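Local coordinates for protein putative glucarate dehydratase (Pseudomonas fluorescens, PDB 4IT1) that probably catalyses the magnesium-dependent dehydration of D-glucarate to 5-dehydro-4-deoxy-D-glucarate, as a member of the mandelate racemase/muconate lactonizing enzyme family, at residues Thr29-Ala34 with Lys413-Tyr418; Leu351-His356 with Pro400-Glu405; Thr370-Gln375 with Gly385-Val390; Glu379-Gly384 with Leu404-Asp409. All coordinates share one frame; numbering follows the deposited sequence.

Interaction 1: Thr29-Ala34 with Lys413-Tyr418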
# COMPACT_ATOMS: atom_id res chain seq x y z
N THR A 29 -25.36 -2.75 -12.40
CA THR A 29 -25.90 -3.94 -13.05
C THR A 29 -24.99 -5.16 -12.85
O THR A 29 -23.95 -5.31 -13.50
CB THR A 29 -26.17 -3.71 -14.55
OG1 THR A 29 -27.07 -2.61 -14.71
CG2 THR A 29 -26.78 -4.95 -15.20
N VAL A 30 -25.41 -6.04 -11.95
CA VAL A 30 -24.73 -7.31 -11.70
C VAL A 30 -25.39 -8.40 -12.54
O VAL A 30 -26.61 -8.59 -12.48
CB VAL A 30 -24.75 -7.68 -10.20
CG1 VAL A 30 -23.80 -8.83 -9.93
CG2 VAL A 30 -24.40 -6.47 -9.35
N THR A 31 -24.59 -9.12 -13.30
CA THR A 31 -25.11 -10.03 -14.31
C THR A 31 -24.36 -11.37 -14.29
O THR A 31 -23.20 -11.44 -14.70
CB THR A 31 -25.05 -9.39 -15.72
OG1 THR A 31 -25.80 -8.16 -15.71
CG2 THR A 31 -25.62 -10.32 -16.78
N PRO A 32 -25.03 -12.43 -13.81
CA PRO A 32 -24.44 -13.78 -13.80
C PRO A 32 -24.35 -14.42 -15.19
O PRO A 32 -25.23 -14.21 -16.02
CB PRO A 32 -25.39 -14.58 -12.91
CG PRO A 32 -26.66 -13.79 -12.87
CD PRO A 32 -26.27 -12.36 -13.02
N ILE A 33 -23.29 -15.19 -15.42
CA ILE A 33 -23.04 -15.84 -16.72
C ILE A 33 -22.38 -17.22 -16.60
O ILE A 33 -21.81 -17.56 -15.56
CB ILE A 33 -22.14 -14.98 -17.66
CG1 ILE A 33 -20.79 -14.68 -17.00
CG2 ILE A 33 -22.84 -13.69 -18.08
CD1 ILE A 33 -19.62 -14.78 -17.96
N ALA A 34 -22.44 -18.00 -17.67
CA ALA A 34 -21.74 -19.28 -17.70
C ALA A 34 -21.10 -19.52 -19.05
O ALA A 34 -21.66 -19.16 -20.08
CB ALA A 34 -22.68 -20.42 -17.34
N LYS A 413 -26.60 -13.39 -23.95
CA LYS A 413 -26.47 -14.78 -24.40
C LYS A 413 -25.88 -15.69 -23.32
O LYS A 413 -26.41 -16.78 -23.05
CB LYS A 413 -25.62 -14.87 -25.67
CG LYS A 413 -25.62 -16.25 -26.32
CD LYS A 413 -24.74 -16.31 -27.56
CE LYS A 413 -23.26 -16.36 -27.19
NZ LYS A 413 -22.40 -16.49 -28.39
N LEU A 414 -24.79 -15.25 -22.71
CA LEU A 414 -24.11 -16.05 -21.68
C LEU A 414 -24.84 -16.01 -20.32
O LEU A 414 -24.68 -16.92 -19.51
CB LEU A 414 -22.62 -15.67 -21.57
CG LEU A 414 -21.73 -16.01 -22.78
CD1 LEU A 414 -20.32 -15.49 -22.59
CD2 LEU A 414 -21.71 -17.51 -23.11
N HIS A 415 -25.65 -14.97 -20.10
CA HIS A 415 -26.60 -14.94 -18.99
C HIS A 415 -27.67 -16.02 -19.14
O HIS A 415 -28.11 -16.61 -18.15
CB HIS A 415 -27.25 -13.55 -18.89
CG HIS A 415 -28.29 -13.44 -17.82
ND1 HIS A 415 -28.10 -12.71 -16.67
CD2 HIS A 415 -29.54 -13.95 -17.73
CE1 HIS A 415 -29.18 -12.78 -15.92
NE2 HIS A 415 -30.07 -13.53 -16.54
N ASP A 416 -28.10 -16.27 -20.39
CA ASP A 416 -29.07 -17.32 -20.68
C ASP A 416 -28.46 -18.70 -20.45
O ASP A 416 -29.12 -19.60 -19.93
CB ASP A 416 -29.59 -17.20 -22.12
CG ASP A 416 -30.40 -15.94 -22.36
OD1 ASP A 416 -30.88 -15.33 -21.37
OD2 ASP A 416 -30.56 -15.55 -23.54
N GLN A 417 -27.19 -18.86 -20.85
CA GLN A 417 -26.49 -20.13 -20.66
C GLN A 417 -26.27 -20.39 -19.17
O GLN A 417 -26.16 -21.55 -18.75
CB GLN A 417 -25.16 -20.17 -21.42
CG GLN A 417 -24.64 -21.59 -21.65
CD GLN A 417 -23.42 -21.68 -22.57
OE1 GLN A 417 -23.26 -22.65 -23.31
NE2 GLN A 417 -22.54 -20.68 -22.51
N TYR A 418 -26.23 -19.32 -18.39
CA TYR A 418 -26.20 -19.42 -16.94
C TYR A 418 -27.50 -20.03 -16.45
O TYR A 418 -27.49 -21.02 -15.70
CB TYR A 418 -25.97 -18.04 -16.31
CG TYR A 418 -26.18 -17.99 -14.81
CD1 TYR A 418 -25.18 -18.43 -13.94
CD2 TYR A 418 -27.36 -17.49 -14.27
CE1 TYR A 418 -25.36 -18.38 -12.56
CE2 TYR A 418 -27.55 -17.43 -12.89
CZ TYR A 418 -26.55 -17.88 -12.05
OH TYR A 418 -26.72 -17.83 -10.69
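Two hydrogen bonds tie Ala34 to the helix. Ala34 N donates a hydrogen bond to Leu414 O at 3.1 Å, coming from above the carbonyl plane, while Tyr418 N, the ordinary helical donor, reaches the same oxygen from the opposite face. In return Gln417, its chain extended, brings NE2 to 3.0 Å from Ala34 O; that bond is bent, with 133° at the hydrogen, and NE2 is shared with Glu379. Weaker polar contacts follow the same path: Ile33 CA lies 3.4 Å from Leu414 O, and His415 CA offers a similar C-H to Pro32 O.

The apolar part centres on Tyr418. With CG anti to the backbone N (chi1 169°), its ring lies beneath the proline, and Pro32 CB sits 3.5 Å from the ring centroid, over the middle of the face, a clear CH-pi contact. Ala34 CB rests on Tyr418 CA at 3.7 Å. Thr31 CG2 meets the edge of the His415 ring, 3.4 Å from ND1. An alanine in place of Tyr418 would remove the ring and is likely to open a gap under Pro32 and deprive Arg424 of its cation-pi partner.

Segments 29-34 and 413-418 cross at 74°. The first belongs to strand 25-36, an outermost strand, within this chain, of the antiparallel three-stranded sheet, the second to helix 408-421. The pairing joins the N-terminal capping domain of an enolase-superfamily protein to a helix from far along the chain.

Interaction 2: Leu351-His356 with Pro400-Glu405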
# COMPACT_ATOMS: atom_id res chain seq x y z
N LEU A 351 -8.73 -10.16 -16.90
CA LEU A 351 -7.40 -10.20 -17.50
C LEU A 351 -6.77 -8.80 -17.53
O LEU A 351 -5.58 -8.66 -17.26
CB LEU A 351 -7.47 -10.81 -18.90
CG LEU A 351 -6.16 -11.11 -19.66
CD1 LEU A 351 -5.26 -12.08 -18.91
CD2 LEU A 351 -6.46 -11.65 -21.06
N MET A 352 -7.58 -7.78 -17.81
CA MET A 352 -7.08 -6.41 -17.92
C MET A 352 -6.85 -5.73 -16.58
O MET A 352 -5.85 -5.02 -16.42
CB MET A 352 -7.98 -5.55 -18.83
CG MET A 352 -7.83 -5.87 -20.31
SD MET A 352 -6.12 -5.75 -20.90
CE MET A 352 -6.12 -7.04 -22.14
N ALA A 353 -7.77 -5.92 -15.63
CA ALA A 353 -7.60 -5.40 -14.27
C ALA A 353 -6.31 -5.98 -13.69
O ALA A 353 -5.46 -5.25 -13.17
CB ALA A 353 -8.78 -5.77 -13.40
N MET A 354 -6.16 -7.29 -13.82
CA MET A 354 -4.94 -7.97 -13.43
C MET A 354 -3.72 -7.36 -14.14
O MET A 354 -2.74 -7.01 -13.47
CB MET A 354 -5.05 -9.47 -13.71
CG MET A 354 -3.80 -10.25 -13.33
SD MET A 354 -3.88 -12.03 -13.58
CE MET A 354 -4.64 -12.14 -15.20
N ALA A 355 -3.78 -7.23 -15.46
CA ALA A 355 -2.64 -6.72 -16.25
C ALA A 355 -2.22 -5.31 -15.83
O ALA A 355 -1.04 -5.03 -15.65
CB ALA A 355 -2.91 -6.78 -17.74
N HIS A 356 -3.21 -4.43 -15.66
CA HIS A 356 -2.97 -3.06 -15.24
C HIS A 356 -2.29 -2.92 -13.88
O HIS A 356 -1.38 -2.10 -13.74
CB HIS A 356 -4.25 -2.23 -15.30
CG HIS A 356 -4.54 -1.67 -16.65
ND1 HIS A 356 -4.60 -0.31 -16.90
CD2 HIS A 356 -4.77 -2.28 -17.84
CE1 HIS A 356 -4.86 -0.12 -18.18
NE2 HIS A 356 -4.97 -1.30 -18.77
N PRO A 400 -8.80 4.65 -22.37
CA PRO A 400 -9.32 5.02 -21.04
C PRO A 400 -9.74 3.81 -20.20
O PRO A 400 -10.33 2.85 -20.72
CB PRO A 400 -10.55 5.89 -21.37
CG PRO A 400 -10.40 6.28 -22.80
CD PRO A 400 -9.66 5.15 -23.45
N GLY A 401 -9.42 3.86 -18.91
CA GLY A 401 -9.69 2.76 -17.99
C GLY A 401 -9.10 1.44 -18.45
O GLY A 401 -7.92 1.36 -18.79
N LEU A 402 -9.94 0.41 -18.45
CA LEU A 402 -9.54 -0.92 -18.93
C LEU A 402 -9.47 -0.97 -20.46
O LEU A 402 -8.90 -1.91 -21.02
CB LEU A 402 -10.51 -1.99 -18.41
CG LEU A 402 -10.55 -2.26 -16.90
CD1 LEU A 402 -11.77 -3.09 -16.55
CD2 LEU A 402 -9.28 -2.95 -16.42
N GLY A 403 -10.06 0.03 -21.12
CA GLY A 403 -10.14 0.07 -22.58
C GLY A 403 -10.98 -1.05 -23.16
O GLY A 403 -10.61 -1.67 -24.16
N LEU A 404 -12.12 -1.30 -22.53
CA LEU A 404 -13.00 -2.39 -22.92
C LEU A 404 -14.47 -1.97 -22.91
O LEU A 404 -14.89 -1.13 -22.09
CB LEU A 404 -12.81 -3.59 -21.99
CG LEU A 404 -11.47 -4.35 -21.93
CD1 LEU A 404 -11.54 -5.37 -20.80
CD2 LEU A 404 -11.14 -5.03 -23.25
N GLU A 405 -15.25 -2.54 -23.82
CA GLU A 405 -16.68 -2.24 -23.91
C GLU A 405 -17.53 -3.51 -23.93
O GLU A 405 -17.22 -4.48 -24.63
CB GLU A 405 -16.98 -1.34 -25.12
CG GLU A 405 -16.62 0.12 -24.87
CD GLU A 405 -16.74 1.00 -26.11
OE1 GLU A 405 -17.01 0.47 -27.21
OE2 GLU A 405 -16.55 2.22 -25.97
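Leu402 of the loop 400-405 reaches helix 348-360 through one methyl, in the C-terminal, barrel part of this enolase-superfamily fold. The loop makes a type II' beta turn from Pro400 to Gly403, closed by Gly403 N bonding to Pro400 O, with Gly401 taking the positive phi of its first corner.

Met352 is the side chain to follow. Its CB is flanked by two leucine methyls, Leu402 CD2 at 3.8 Å and Leu404 CD1 a little farther. CG stands anti to the carbonyl carbon (chi1 -74°), which carries it on to Leu404 CD1, also at 3.8 Å, where the two side chains cross at about a right angle. From there the chain bends at chi2 and chi3, and SD and CE turn away from the loop toward Leu387, which the terminal methyl packs against. Val394 of strand 393-395 also touches this side chain.

On the next turn of the helix His356 lays CE1 3.5 Å from Gly401 O, but the polar grip on that ring is elsewhere: ND1 is hydrogen-bonded to Val153 N. The loop is held in turn by Asp142, which accepts from Leu402 N, and by backbone bonds from Gly401 to Val150 and Leu152. Across this wholly buried contact no hydrogen bond links the two segments; the closest approach is apolar against polar, Leu402 CD2 lying 3.4 Å from Ala353 N, with Ala353 CB at 4.2 Å from the same methyl.

Interaction 3: Thr370-Gln375 with Gly385-Val390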
# COMPACT_ATOMS: atom_id res chain seq x y z
N THR A 370 -2.77 -17.21 -16.09
CA THR A 370 -4.06 -16.99 -16.75
C THR A 370 -4.68 -18.28 -17.29
O THR A 370 -3.96 -19.24 -17.62
CB THR A 370 -3.98 -15.91 -17.85
OG1 THR A 370 -5.29 -15.43 -18.16
CG2 THR A 370 -3.31 -16.46 -19.12
N HIS A 371 -6.00 -18.30 -17.37
CA HIS A 371 -6.75 -19.45 -17.88
C HIS A 371 -7.19 -19.21 -19.33
O HIS A 371 -7.67 -20.13 -20.00
CB HIS A 371 -7.98 -19.71 -16.99
CG HIS A 371 -7.72 -20.67 -15.87
ND1 HIS A 371 -6.67 -20.53 -14.99
CD2 HIS A 371 -8.40 -21.77 -15.47
CE1 HIS A 371 -6.70 -21.51 -14.11
NE2 HIS A 371 -7.75 -22.28 -14.37
N TYR A 372 -6.99 -17.98 -19.79
CA TYR A 372 -7.55 -17.43 -21.04
C TYR A 372 -7.49 -18.29 -22.30
O TYR A 372 -8.46 -18.31 -23.05
CB TYR A 372 -6.94 -16.06 -21.31
CG TYR A 372 -7.89 -15.07 -21.93
CD1 TYR A 372 -9.02 -14.61 -21.23
CD2 TYR A 372 -7.66 -14.55 -23.21
CE1 TYR A 372 -9.89 -13.69 -21.79
CE2 TYR A 372 -8.52 -13.63 -23.78
CZ TYR A 372 -9.63 -13.20 -23.08
OH TYR A 372 -10.47 -12.29 -23.66
N PRO A 373 -6.37 -19.00 -22.54
CA PRO A 373 -6.34 -20.00 -23.62
C PRO A 373 -7.47 -21.03 -23.61
O PRO A 373 -7.78 -21.62 -24.66
CB PRO A 373 -4.99 -20.72 -23.42
CG PRO A 373 -4.22 -19.90 -22.44
CD PRO A 373 -5.00 -18.66 -22.11
N TRP A 374 -8.09 -21.26 -22.45
CA TRP A 374 -9.13 -22.28 -22.32
C TRP A 374 -10.50 -21.78 -22.70
O TRP A 374 -11.33 -22.54 -23.20
CB TRP A 374 -9.14 -22.88 -20.91
CG TRP A 374 -7.88 -23.61 -20.62
CD1 TRP A 374 -6.86 -23.20 -19.81
CD2 TRP A 374 -7.46 -24.86 -21.19
NE1 TRP A 374 -5.84 -24.13 -19.81
CE2 TRP A 374 -6.19 -25.17 -20.65
CE3 TRP A 374 -8.05 -25.77 -22.08
CZ2 TRP A 374 -5.49 -26.34 -20.97
CZ3 TRP A 374 -7.36 -26.94 -22.40
CH2 TRP A 374 -6.09 -27.21 -21.86
N GLN A 375 -10.74 -20.48 -22.46
CA GLN A 375 -12.01 -19.85 -22.81
C GLN A 375 -12.26 -19.92 -24.31
O GLN A 375 -11.37 -19.64 -25.11
CB GLN A 375 -12.08 -18.42 -22.28
CG GLN A 375 -12.84 -18.27 -20.96
CD GLN A 375 -12.46 -19.33 -19.93
OE1 GLN A 375 -13.21 -20.28 -19.71
NE2 GLN A 375 -11.30 -19.16 -19.30
N GLY A 385 -14.41 -9.76 -29.20
CA GLY A 385 -14.23 -11.13 -28.72
C GLY A 385 -12.98 -11.24 -27.86
O GLY A 385 -12.67 -10.33 -27.08
N LYS A 386 -12.25 -12.35 -28.03
CA LYS A 386 -11.07 -12.62 -27.19
C LYS A 386 -9.92 -11.64 -27.40
O LYS A 386 -9.49 -11.38 -28.53
CB LYS A 386 -10.60 -14.08 -27.32
CG LYS A 386 -11.36 -15.04 -26.41
CD LYS A 386 -10.43 -16.00 -25.67
CE LYS A 386 -9.82 -17.03 -26.61
NZ LYS A 386 -9.07 -18.07 -25.85
N LEU A 387 -9.44 -11.10 -26.29
CA LEU A 387 -8.28 -10.21 -26.24
C LEU A 387 -7.02 -10.87 -26.79
O LEU A 387 -6.86 -12.09 -26.68
CB LEU A 387 -8.03 -9.75 -24.81
CG LEU A 387 -8.53 -8.36 -24.44
CD1 LEU A 387 -9.54 -7.80 -25.44
CD2 LEU A 387 -9.08 -8.37 -23.02
N PRO A 388 -6.13 -10.06 -27.39
CA PRO A 388 -4.92 -10.61 -28.00
C PRO A 388 -3.84 -10.88 -26.96
O PRO A 388 -3.67 -10.10 -26.03
CB PRO A 388 -4.47 -9.50 -28.96
CG PRO A 388 -5.48 -8.40 -28.86
CD PRO A 388 -6.20 -8.60 -27.56
N ILE A 389 -3.13 -11.98 -27.13
CA ILE A 389 -1.92 -12.24 -26.36
C ILE A 389 -0.76 -12.47 -27.33
O ILE A 389 -0.61 -13.56 -27.91
CB ILE A 389 -2.07 -13.42 -25.38
CG1 ILE A 389 -3.21 -13.14 -24.38
CG2 ILE A 389 -0.76 -13.66 -24.64
CD1 ILE A 389 -3.64 -14.34 -23.56
N VAL A 390 0.03 -11.42 -27.51
CA VAL A 390 1.12 -11.43 -28.48
C VAL A 390 2.45 -11.59 -27.77
O VAL A 390 2.79 -10.80 -26.88
CB VAL A 390 1.15 -10.15 -29.34
CG1 VAL A 390 1.81 -10.45 -30.68
CG2 VAL A 390 -0.24 -9.55 -29.53
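Lys386 NZ sits between two backbone carbonyls and bonds to both, with Tyr372 O and Gln375 O each 2.9 Å away. The donor is tilted 29° from the carbonyl plane of Tyr372 and less from that of Gln375. To get there the lysine bends at chi2 and chi3; its side chain and that of Tyr372 slide past each other in opposite directions, and CD lies over one face of the ring as a CH-pi contact, 4.0 Å from the ring centroid. Replacing Lys386 with a methionine would remove the ammonium group and would probably leave both carbonyls without their shared donor.

The ring's far end is fixed by its hydroxyl: Leu387 N donates to Tyr372 OH at 3.1 Å in a nearly straight bond, with N in the plane of the ring at its edge. That hydroxyl also has a closer partner in Glu380 OE1. Leu387 CB packs against Tyr372 CE2 at 4.0 Å, and Ile389 CD1 comes to the same distance from Tyr372 CD2.

Both segments belong to the long connection between helix 348-360 and strand 393-395, in the barrel part of the enolase-superfamily fold, with the Gln375 side chain about 11 Å from that of His342, the predicted proton acceptor.

Farther out, Leu351 of helix 348-360 packs against Tyr372, and Tyr207 of helix 193-207 touches Ile389 and makes a weak hydrogen bond with Lys386 NZ. Trp374 points away from segment 385-390, and its NE1 donates to Tyr169 O.

Interaction 4: Glu379-Gly384 with Leu404-Asp409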
# COMPACT_ATOMS: atom_id res chain seq x y z
N GLU A 379 -17.11 -17.04 -26.75
CA GLU A 379 -17.76 -16.80 -25.46
C GLU A 379 -17.09 -15.74 -24.59
O GLU A 379 -16.59 -16.03 -23.50
CB GLU A 379 -17.95 -18.12 -24.69
CG GLU A 379 -19.02 -19.01 -25.31
CD GLU A 379 -19.34 -20.25 -24.49
OE1 GLU A 379 -18.53 -20.63 -23.63
OE2 GLU A 379 -20.42 -20.84 -24.72
N GLU A 380 -17.10 -14.50 -25.09
CA GLU A 380 -16.66 -13.33 -24.35
C GLU A 380 -17.82 -12.35 -24.19
O GLU A 380 -18.82 -12.47 -24.89
CB GLU A 380 -15.50 -12.63 -25.08
CG GLU A 380 -14.12 -12.90 -24.50
CD GLU A 380 -13.84 -12.14 -23.21
OE1 GLU A 380 -12.80 -12.42 -22.58
OE2 GLU A 380 -14.64 -11.26 -22.81
N VAL A 381 -17.70 -11.40 -23.27
CA VAL A 381 -18.72 -10.37 -23.10
C VAL A 381 -18.25 -8.99 -23.56
O VAL A 381 -18.85 -7.96 -23.23
CB VAL A 381 -19.24 -10.28 -21.64
CG1 VAL A 381 -19.95 -11.57 -21.25
CG2 VAL A 381 -18.10 -9.96 -20.68
N ILE A 382 -17.15 -8.97 -24.32
CA ILE A 382 -16.58 -7.72 -24.82
C ILE A 382 -16.57 -7.66 -26.35
O ILE A 382 -16.43 -8.69 -27.03
CB ILE A 382 -15.16 -7.46 -24.26
CG1 ILE A 382 -14.24 -8.65 -24.52
CG2 ILE A 382 -15.22 -7.12 -22.78
CD1 ILE A 382 -12.78 -8.38 -24.24
N LYS A 383 -16.72 -6.44 -26.88
CA LYS A 383 -16.60 -6.20 -28.32
C LYS A 383 -15.22 -6.62 -28.81
O LYS A 383 -14.21 -6.33 -28.17
CB LYS A 383 -16.86 -4.72 -28.64
CG LYS A 383 -18.31 -4.30 -28.51
CD LYS A 383 -18.57 -3.01 -29.27
CE LYS A 383 -20.04 -2.62 -29.21
NZ LYS A 383 -20.49 -2.33 -27.82
N GLY A 384 -15.19 -7.31 -29.95
CA GLY A 384 -13.94 -7.80 -30.53
C GLY A 384 -13.69 -9.26 -30.20
O GLY A 384 -12.87 -9.92 -30.84
N LEU A 404 -12.12 -1.30 -22.53
CA LEU A 404 -13.00 -2.39 -22.92
C LEU A 404 -14.47 -1.97 -22.91
O LEU A 404 -14.89 -1.13 -22.09
CB LEU A 404 -12.81 -3.59 -21.99
CG LEU A 404 -11.47 -4.35 -21.93
CD1 LEU A 404 -11.54 -5.37 -20.80
CD2 LEU A 404 -11.14 -5.03 -23.25
N GLU A 405 -15.25 -2.54 -23.82
CA GLU A 405 -16.68 -2.24 -23.91
C GLU A 405 -17.53 -3.51 -23.93
O GLU A 405 -17.22 -4.48 -24.63
CB GLU A 405 -16.98 -1.34 -25.12
CG GLU A 405 -16.62 0.12 -24.87
CD GLU A 405 -16.74 1.00 -26.11
OE1 GLU A 405 -17.01 0.47 -27.21
OE2 GLU A 405 -16.55 2.22 -25.97
N LEU A 406 -18.62 -3.49 -23.15
CA LEU A 406 -19.53 -4.63 -23.06
C LEU A 406 -20.34 -4.86 -24.32
O LEU A 406 -21.05 -3.97 -24.79
CB LEU A 406 -20.50 -4.45 -21.89
CG LEU A 406 -20.13 -5.00 -20.51
CD1 LEU A 406 -21.31 -4.82 -19.58
CD2 LEU A 406 -19.72 -6.47 -20.57
N ASP A 407 -20.20 -6.06 -24.88
CA ASP A 407 -21.09 -6.53 -25.94
C ASP A 407 -22.37 -7.04 -25.27
O ASP A 407 -22.42 -8.20 -24.83
CB ASP A 407 -20.39 -7.62 -26.76
CG ASP A 407 -21.19 -8.04 -28.00
OD1 ASP A 407 -22.40 -7.76 -28.09
OD2 ASP A 407 -20.58 -8.67 -28.89
N HIS A 408 -23.38 -6.18 -25.20
CA HIS A 408 -24.64 -6.49 -24.51
C HIS A 408 -25.40 -7.68 -25.10
O HIS A 408 -26.22 -8.30 -24.42
CB HIS A 408 -25.54 -5.27 -24.46
CG HIS A 408 -25.18 -4.29 -23.39
ND1 HIS A 408 -23.97 -3.65 -23.34
CD2 HIS A 408 -25.89 -3.84 -22.32
CE1 HIS A 408 -23.94 -2.84 -22.29
NE2 HIS A 408 -25.09 -2.94 -21.66
N ASP A 409 -25.12 -7.99 -26.36
CA ASP A 409 -25.68 -9.16 -27.03
C ASP A 409 -25.03 -10.45 -26.53
O ASP A 409 -25.72 -11.39 -26.16
CB ASP A 409 -25.54 -9.06 -28.55
CG ASP A 409 -26.48 -8.02 -29.16
OD1 ASP A 409 -27.12 -7.24 -28.42
OD2 ASP A 409 -26.58 -7.99 -30.41
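Ile382 and Leu406 form a single beta bridge, their CA atoms 4.6 Å apart, and two backbone bonds enclose it: Asp407 N donates to Val381 O at 2.9 Å, Lys383 N to Glu405 O at 3.0 Å. The two are built differently. The second runs nearly along the C=O axis and is close to straight at the hydrogen, 164°, whereas Asp407 N stands above the carbonyl plane of Val381. Both acceptor oxygens also take a CA-H contact, Val381 O from Leu406 CA and Glu405 O from Ile382 CA.

The apolar side chains pack in two separate pairs. Leu406 and Val381 lie side by side, pointing the same way, with Leu406 CD2 3.8 Å from Val381 CG2. Ile382 holds CG1 between the backbone N and carbonyl carbon (chi1 54°), and its tip, CD1, ends 3.9 Å from Leu404 CD2. Lys383, exposed to solvent, passes Glu405 and Leu406; its NZ is 4.5 Å from Glu405 OE1, too long for a salt bridge, though the opposite charges may still attract. The CB of Asp407 points toward segment 379-384 and lies 3.8 Å from Ile382 C, while its carboxylate is occupied as the N-cap of helix 408-421, OD1 weakly accepting from Asp409 N.

Around them, Ile55 of strand 50-60 packs against Val381 and Leu406, Glu380 O accepts from Gln410 in the first turn of helix 408-421, and Glu379 makes a salt bridge with Arg36 at the end of strand 25-36.

In the fold
Along the chain, interaction 1 closes the longest loop, joining strand 25-36 to helix 408-421, and the other three are nested within it. Interactions 2 and 3 touch where Met352 and Leu351 of helix 348-360 meet Leu387 and Tyr372, their centres 14 Å apart. Interaction 4 shares Leu404 and Glu405 with interaction 2, crosses interaction 3 in sequence, and meets it through the Tyr372-Glu380 bond. Interactions 1 and 4, centres 12 Å apart, both use helix 408-421 and join at Gln417 and Glu379. The set thus leads from barrel helix 348-360, through its long connection to strand 393-395, to the sheet of the N-terminal domain, linking the two domains.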